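Local atomic coordinates of glycine betaine/carnitine/choline ABC transporter (Staphylococcus aureus subsp. aureus Mu50, PDB entry 3O66), a protein that probably binds glycine betaine, carnitine, choline or a related compatible solute and delivers it to an ABC-type importer. Residues S197-V209 / I248-A260. Sequence-based numbering, arbitrary orientation. Where two conformers were deposited one is given.
Sequences STDGRIAAYDLKV and ISTSEMQRLNYEA. With ACT (acetate ion), chain D.
Gln-254 and Asn-257, one turn apart on helix 250-260, each hand a side-chain N-H to a backbone carbonyl before helix 200-204. Gln-254 NE2 reaches Ser-197 O at 2.9 Å in a nearly straight bond (178° at the hydrogen) in its own amide plane; with the chain extended beyond CG (chi2 158°), the amide lies alongside Ile-202, whose CG2 packs against Gln-254 CD. Asn-257 ND2 bonds Thr-198 O at 2.8 Å, coming from above the carbonyl plane, and also bonds Glu-20 OE1. Thr-198 O takes a CA-H...O contact from Gln-254 as well. Thr-198 OG1 is hydrogen-bonded to Glu-20 OE1 and lies 2.6 Å from O of an acetate, probably from the crystallisation liquor.

Asp-199 caps helix 200-204: OD2 accepts from Arg-201 N and, on the opposite face, from Arg-201 NE, while OD1 accepts from Arg-201 NH1, a side-on salt bridge. At Gly-200 the backbones meet directly, its CA making a 3.3 Å CA-H...O contact with Gln-254 O. Ala-204 CB makes a CH-pi contact over one face of the Tyr-258 ring, 3.8 Å from its centroid.

With no side chain at Gly-200, the axes approach to 7.1 Å and cross at -91°, a glycine-mediated helix crossing within the periplasmic-binding-protein-type substrate-binding fold.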
# COMPACT_ATOMS: atom_id res chain seq x y z
N SER A 197 -7.20 1.40 -0.58
CA SER A 197 -7.35 0.82 -1.93
C SER A 197 -6.87 -0.63 -2.08
O SER A 197 -7.07 -1.22 -3.14
CB SER A 197 -6.62 1.70 -2.93
OG SER A 197 -5.23 1.71 -2.61
N THR A 198 -6.22 -1.21 -1.05
CA THR A 198 -5.80 -2.61 -1.17
C THR A 198 -6.51 -3.55 -0.20
O THR A 198 -6.12 -4.73 -0.08
CB THR A 198 -4.28 -2.81 -0.98
OG1 THR A 198 -3.89 -2.32 0.31
CG2 THR A 198 -3.47 -2.16 -2.09
N ASP A 199 -7.52 -3.05 0.51
CA ASP A 199 -8.19 -3.89 1.51
C ASP A 199 -8.75 -5.15 0.86
O ASP A 199 -9.39 -5.09 -0.19
CB ASP A 199 -9.28 -3.10 2.29
CG ASP A 199 -9.75 -3.86 3.50
OD1 ASP A 199 -9.22 -3.59 4.61
OD2 ASP A 199 -10.60 -4.77 3.34
N GLY A 200 -8.48 -6.30 1.47
CA GLY A 200 -9.00 -7.57 0.95
C GLY A 200 -10.51 -7.63 0.73
O GLY A 200 -11.02 -8.42 -0.07
N ARG A 201 -11.25 -6.82 1.47
CA ARG A 201 -12.70 -6.86 1.31
C ARG A 201 -13.13 -6.29 -0.03
O ARG A 201 -14.25 -6.55 -0.50
CB ARG A 201 -13.42 -6.24 2.52
CG ARG A 201 -13.34 -7.16 3.75
CD ARG A 201 -13.60 -6.41 5.04
NE ARG A 201 -12.50 -5.49 5.37
CZ ARG A 201 -12.21 -5.13 6.62
NH1 ARG A 201 -11.21 -4.30 6.87
NH2 ARG A 201 -12.93 -5.62 7.62
N ILE A 202 -12.24 -5.52 -0.65
CA ILE A 202 -12.53 -5.05 -2.01
C ILE A 202 -12.64 -6.27 -2.94
O ILE A 202 -13.51 -6.32 -3.80
CB ILE A 202 -11.45 -4.07 -2.52
CG1 ILE A 202 -11.49 -2.75 -1.71
CG2 ILE A 202 -11.65 -3.81 -3.99
CD1 ILE A 202 -10.24 -1.89 -1.87
N ALA A 203 -11.76 -7.25 -2.72
CA ALA A 203 -11.84 -8.53 -3.46
C ALA A 203 -12.99 -9.39 -2.92
O ALA A 203 -13.72 -10.03 -3.69
CB ALA A 203 -10.47 -9.31 -3.38
N ALA A 204 -13.19 -9.42 -1.61
CA ALA A 204 -14.22 -10.31 -1.08
C ALA A 204 -15.62 -9.90 -1.52
O ALA A 204 -16.48 -10.77 -1.76
CB ALA A 204 -14.13 -10.41 0.43
N TYR A 205 -15.85 -8.59 -1.63
CA TYR A 205 -17.17 -8.04 -1.90
C TYR A 205 -17.30 -7.45 -3.29
O TYR A 205 -18.33 -6.84 -3.62
CB TYR A 205 -17.53 -6.96 -0.87
CG TYR A 205 -17.43 -7.40 0.55
CD1 TYR A 205 -17.54 -8.75 0.91
CD2 TYR A 205 -17.29 -6.47 1.57
CE1 TYR A 205 -17.45 -9.16 2.22
CE2 TYR A 205 -17.21 -6.86 2.90
CZ TYR A 205 -17.29 -8.21 3.21
OH TYR A 205 -17.22 -8.62 4.51
N ASP A 206 -16.27 -7.66 -4.11
CA ASP A 206 -16.23 -7.18 -5.49
C ASP A 206 -16.58 -5.67 -5.56
O ASP A 206 -17.44 -5.27 -6.34
CB ASP A 206 -17.15 -8.04 -6.38
CG ASP A 206 -16.84 -7.91 -7.86
OD1 ASP A 206 -15.70 -7.55 -8.23
OD2 ASP A 206 -17.74 -8.17 -8.67
N LEU A 207 -15.94 -4.87 -4.72
CA LEU A 207 -16.20 -3.42 -4.67
C LEU A 207 -15.48 -2.73 -5.84
O LEU A 207 -14.53 -3.29 -6.40
CB LEU A 207 -15.72 -2.85 -3.34
CG LEU A 207 -16.30 -3.41 -2.03
CD1 LEU A 207 -15.64 -2.76 -0.81
CD2 LEU A 207 -17.83 -3.20 -1.98
N LYS A 208 -15.98 -1.56 -6.24
CA LYS A 208 -15.43 -0.79 -7.35
C LYS A 208 -14.69 0.42 -6.78
O LYS A 208 -15.29 1.29 -6.14
CB LYS A 208 -16.55 -0.34 -8.30
CG LYS A 208 -16.10 0.74 -9.34
CD LYS A 208 -15.42 0.11 -10.57
CE LYS A 208 -14.87 1.21 -11.50
NZ LYS A 208 -13.99 0.58 -12.49
N VAL A 209 -13.39 0.47 -6.97
CA VAL A 209 -12.58 1.60 -6.48
C VAL A 209 -12.59 2.65 -7.56
O VAL A 209 -12.32 2.32 -8.73
CB VAL A 209 -11.17 1.15 -6.17
CG1 VAL A 209 -10.30 2.36 -5.67
CG2 VAL A 209 -11.23 -0.01 -5.15
N ILE A 248 2.89 -7.18 -8.54
CA ILE A 248 1.67 -7.17 -7.75
C ILE A 248 0.84 -5.96 -8.09
O ILE A 248 1.14 -4.84 -7.63
CB ILE A 248 1.98 -7.21 -6.22
CG1 ILE A 248 3.03 -8.30 -5.89
CG2 ILE A 248 0.70 -7.44 -5.42
CD1 ILE A 248 3.39 -8.39 -4.43
N SER A 249 -0.18 -6.16 -8.93
CA SER A 249 -1.10 -5.05 -9.25
C SER A 249 -1.91 -4.70 -8.01
O SER A 249 -1.90 -5.46 -7.05
CB SER A 249 -2.04 -5.42 -10.37
OG SER A 249 -2.89 -6.50 -10.02
N THR A 250 -2.61 -3.58 -8.02
CA THR A 250 -3.54 -3.29 -6.91
C THR A 250 -4.61 -4.38 -6.70
O THR A 250 -4.85 -4.80 -5.55
CB THR A 250 -4.13 -1.90 -7.07
OG1 THR A 250 -3.03 -0.98 -7.10
CG2 THR A 250 -5.05 -1.52 -5.89
N SER A 251 -5.19 -4.86 -7.79
CA SER A 251 -6.18 -5.97 -7.77
C SER A 251 -5.58 -7.24 -7.14
O SER A 251 -6.22 -7.95 -6.39
CB SER A 251 -6.61 -6.31 -9.21
OG SER A 251 -7.30 -5.22 -9.82
N GLU A 252 -4.32 -7.51 -7.44
CA GLU A 252 -3.65 -8.69 -6.90
C GLU A 252 -3.37 -8.54 -5.40
O GLU A 252 -3.53 -9.49 -4.64
CB GLU A 252 -2.35 -8.98 -7.65
CG GLU A 252 -1.71 -10.30 -7.30
CD GLU A 252 -2.58 -11.50 -7.69
OE1 GLU A 252 -3.51 -11.35 -8.52
OE2 GLU A 252 -2.28 -12.60 -7.17
N MSE A 253 -2.98 -7.34 -4.97
CA MSE A 253 -2.75 -7.09 -3.53
C MSE A 253 -4.05 -7.23 -2.77
O MSE A 253 -4.03 -7.72 -1.64
CB MSE A 253 -2.18 -5.68 -3.29
CG MSE A 253 -1.60 -5.44 -1.86
SE MSE A 253 -0.06 -6.63 -1.49
CE MSE A 253 -0.92 -7.91 -0.27
N GLN A 254 -5.16 -6.77 -3.35
CA GLN A 254 -6.48 -6.96 -2.74
C GLN A 254 -6.74 -8.45 -2.54
O GLN A 254 -7.12 -8.88 -1.44
CB GLN A 254 -7.59 -6.35 -3.59
CG GLN A 254 -7.59 -4.80 -3.63
CD GLN A 254 -8.31 -4.29 -4.85
OE1 GLN A 254 -8.87 -5.08 -5.63
NE2 GLN A 254 -8.34 -2.96 -5.04
N ARG A 255 -6.49 -9.25 -3.60
CA ARG A 255 -6.67 -10.70 -3.52
C ARG A 255 -5.78 -11.36 -2.48
O ARG A 255 -6.22 -12.26 -1.76
CB ARG A 255 -6.47 -11.40 -4.89
CG ARG A 255 -7.68 -11.27 -5.84
CD ARG A 255 -7.45 -12.06 -7.16
NE ARG A 255 -6.46 -11.40 -8.01
CZ ARG A 255 -6.72 -10.40 -8.84
NH1 ARG A 255 -5.73 -9.87 -9.55
NH2 ARG A 255 -7.95 -9.90 -8.96
N LEU A 256 -4.52 -10.95 -2.42
CA LEU A 256 -3.59 -11.52 -1.46
C LEU A 256 -4.02 -11.15 -0.06
O LEU A 256 -4.03 -12.00 0.84
CB LEU A 256 -2.15 -11.02 -1.73
CG LEU A 256 -1.54 -11.57 -3.03
CD1 LEU A 256 -0.23 -10.82 -3.31
CD2 LEU A 256 -1.35 -13.11 -2.99
N ASN A 257 -4.39 -9.89 0.15
CA ASN A 257 -4.87 -9.49 1.48
C ASN A 257 -6.10 -10.31 1.90
O ASN A 257 -6.25 -10.65 3.08
CB ASN A 257 -5.20 -8.01 1.54
CG ASN A 257 -3.97 -7.17 1.78
OD1 ASN A 257 -3.03 -7.59 2.49
ND2 ASN A 257 -3.94 -5.99 1.17
N TYR A 258 -6.96 -10.62 0.94
CA TYR A 258 -8.17 -11.39 1.22
C TYR A 258 -7.80 -12.78 1.73
O TYR A 258 -8.45 -13.33 2.65
CB TYR A 258 -9.04 -11.47 -0.04
CG TYR A 258 -10.30 -12.33 0.05
CD1 TYR A 258 -11.13 -12.29 1.16
CD2 TYR A 258 -10.68 -13.12 -1.04
CE1 TYR A 258 -12.30 -13.08 1.23
CE2 TYR A 258 -11.84 -13.89 -0.99
CZ TYR A 258 -12.64 -13.86 0.14
OH TYR A 258 -13.77 -14.64 0.16
N GLU A 259 -6.76 -13.36 1.12
CA GLU A 259 -6.29 -14.69 1.48
C GLU A 259 -5.90 -14.71 2.97
O GLU A 259 -6.14 -15.69 3.65
CB GLU A 259 -5.08 -15.08 0.63
CG GLU A 259 -5.37 -15.33 -0.86
CD GLU A 259 -6.23 -16.54 -1.11
OE1 GLU A 259 -5.83 -17.67 -0.75
OE2 GLU A 259 -7.33 -16.35 -1.69
N ALA A 260 -5.26 -13.64 3.44
CA ALA A 260 -4.86 -13.58 4.86
C ALA A 260 -5.98 -13.13 5.82
O ALA A 260 -6.21 -13.76 6.84
CB ALA A 260 -3.62 -12.72 5.04
C ACT D . -5.33 -2.28 3.31
O ACT D . -5.15 -1.46 2.36
OXT ACT D . -4.75 -3.41 3.25
CH3 ACT D . -6.20 -1.92 4.49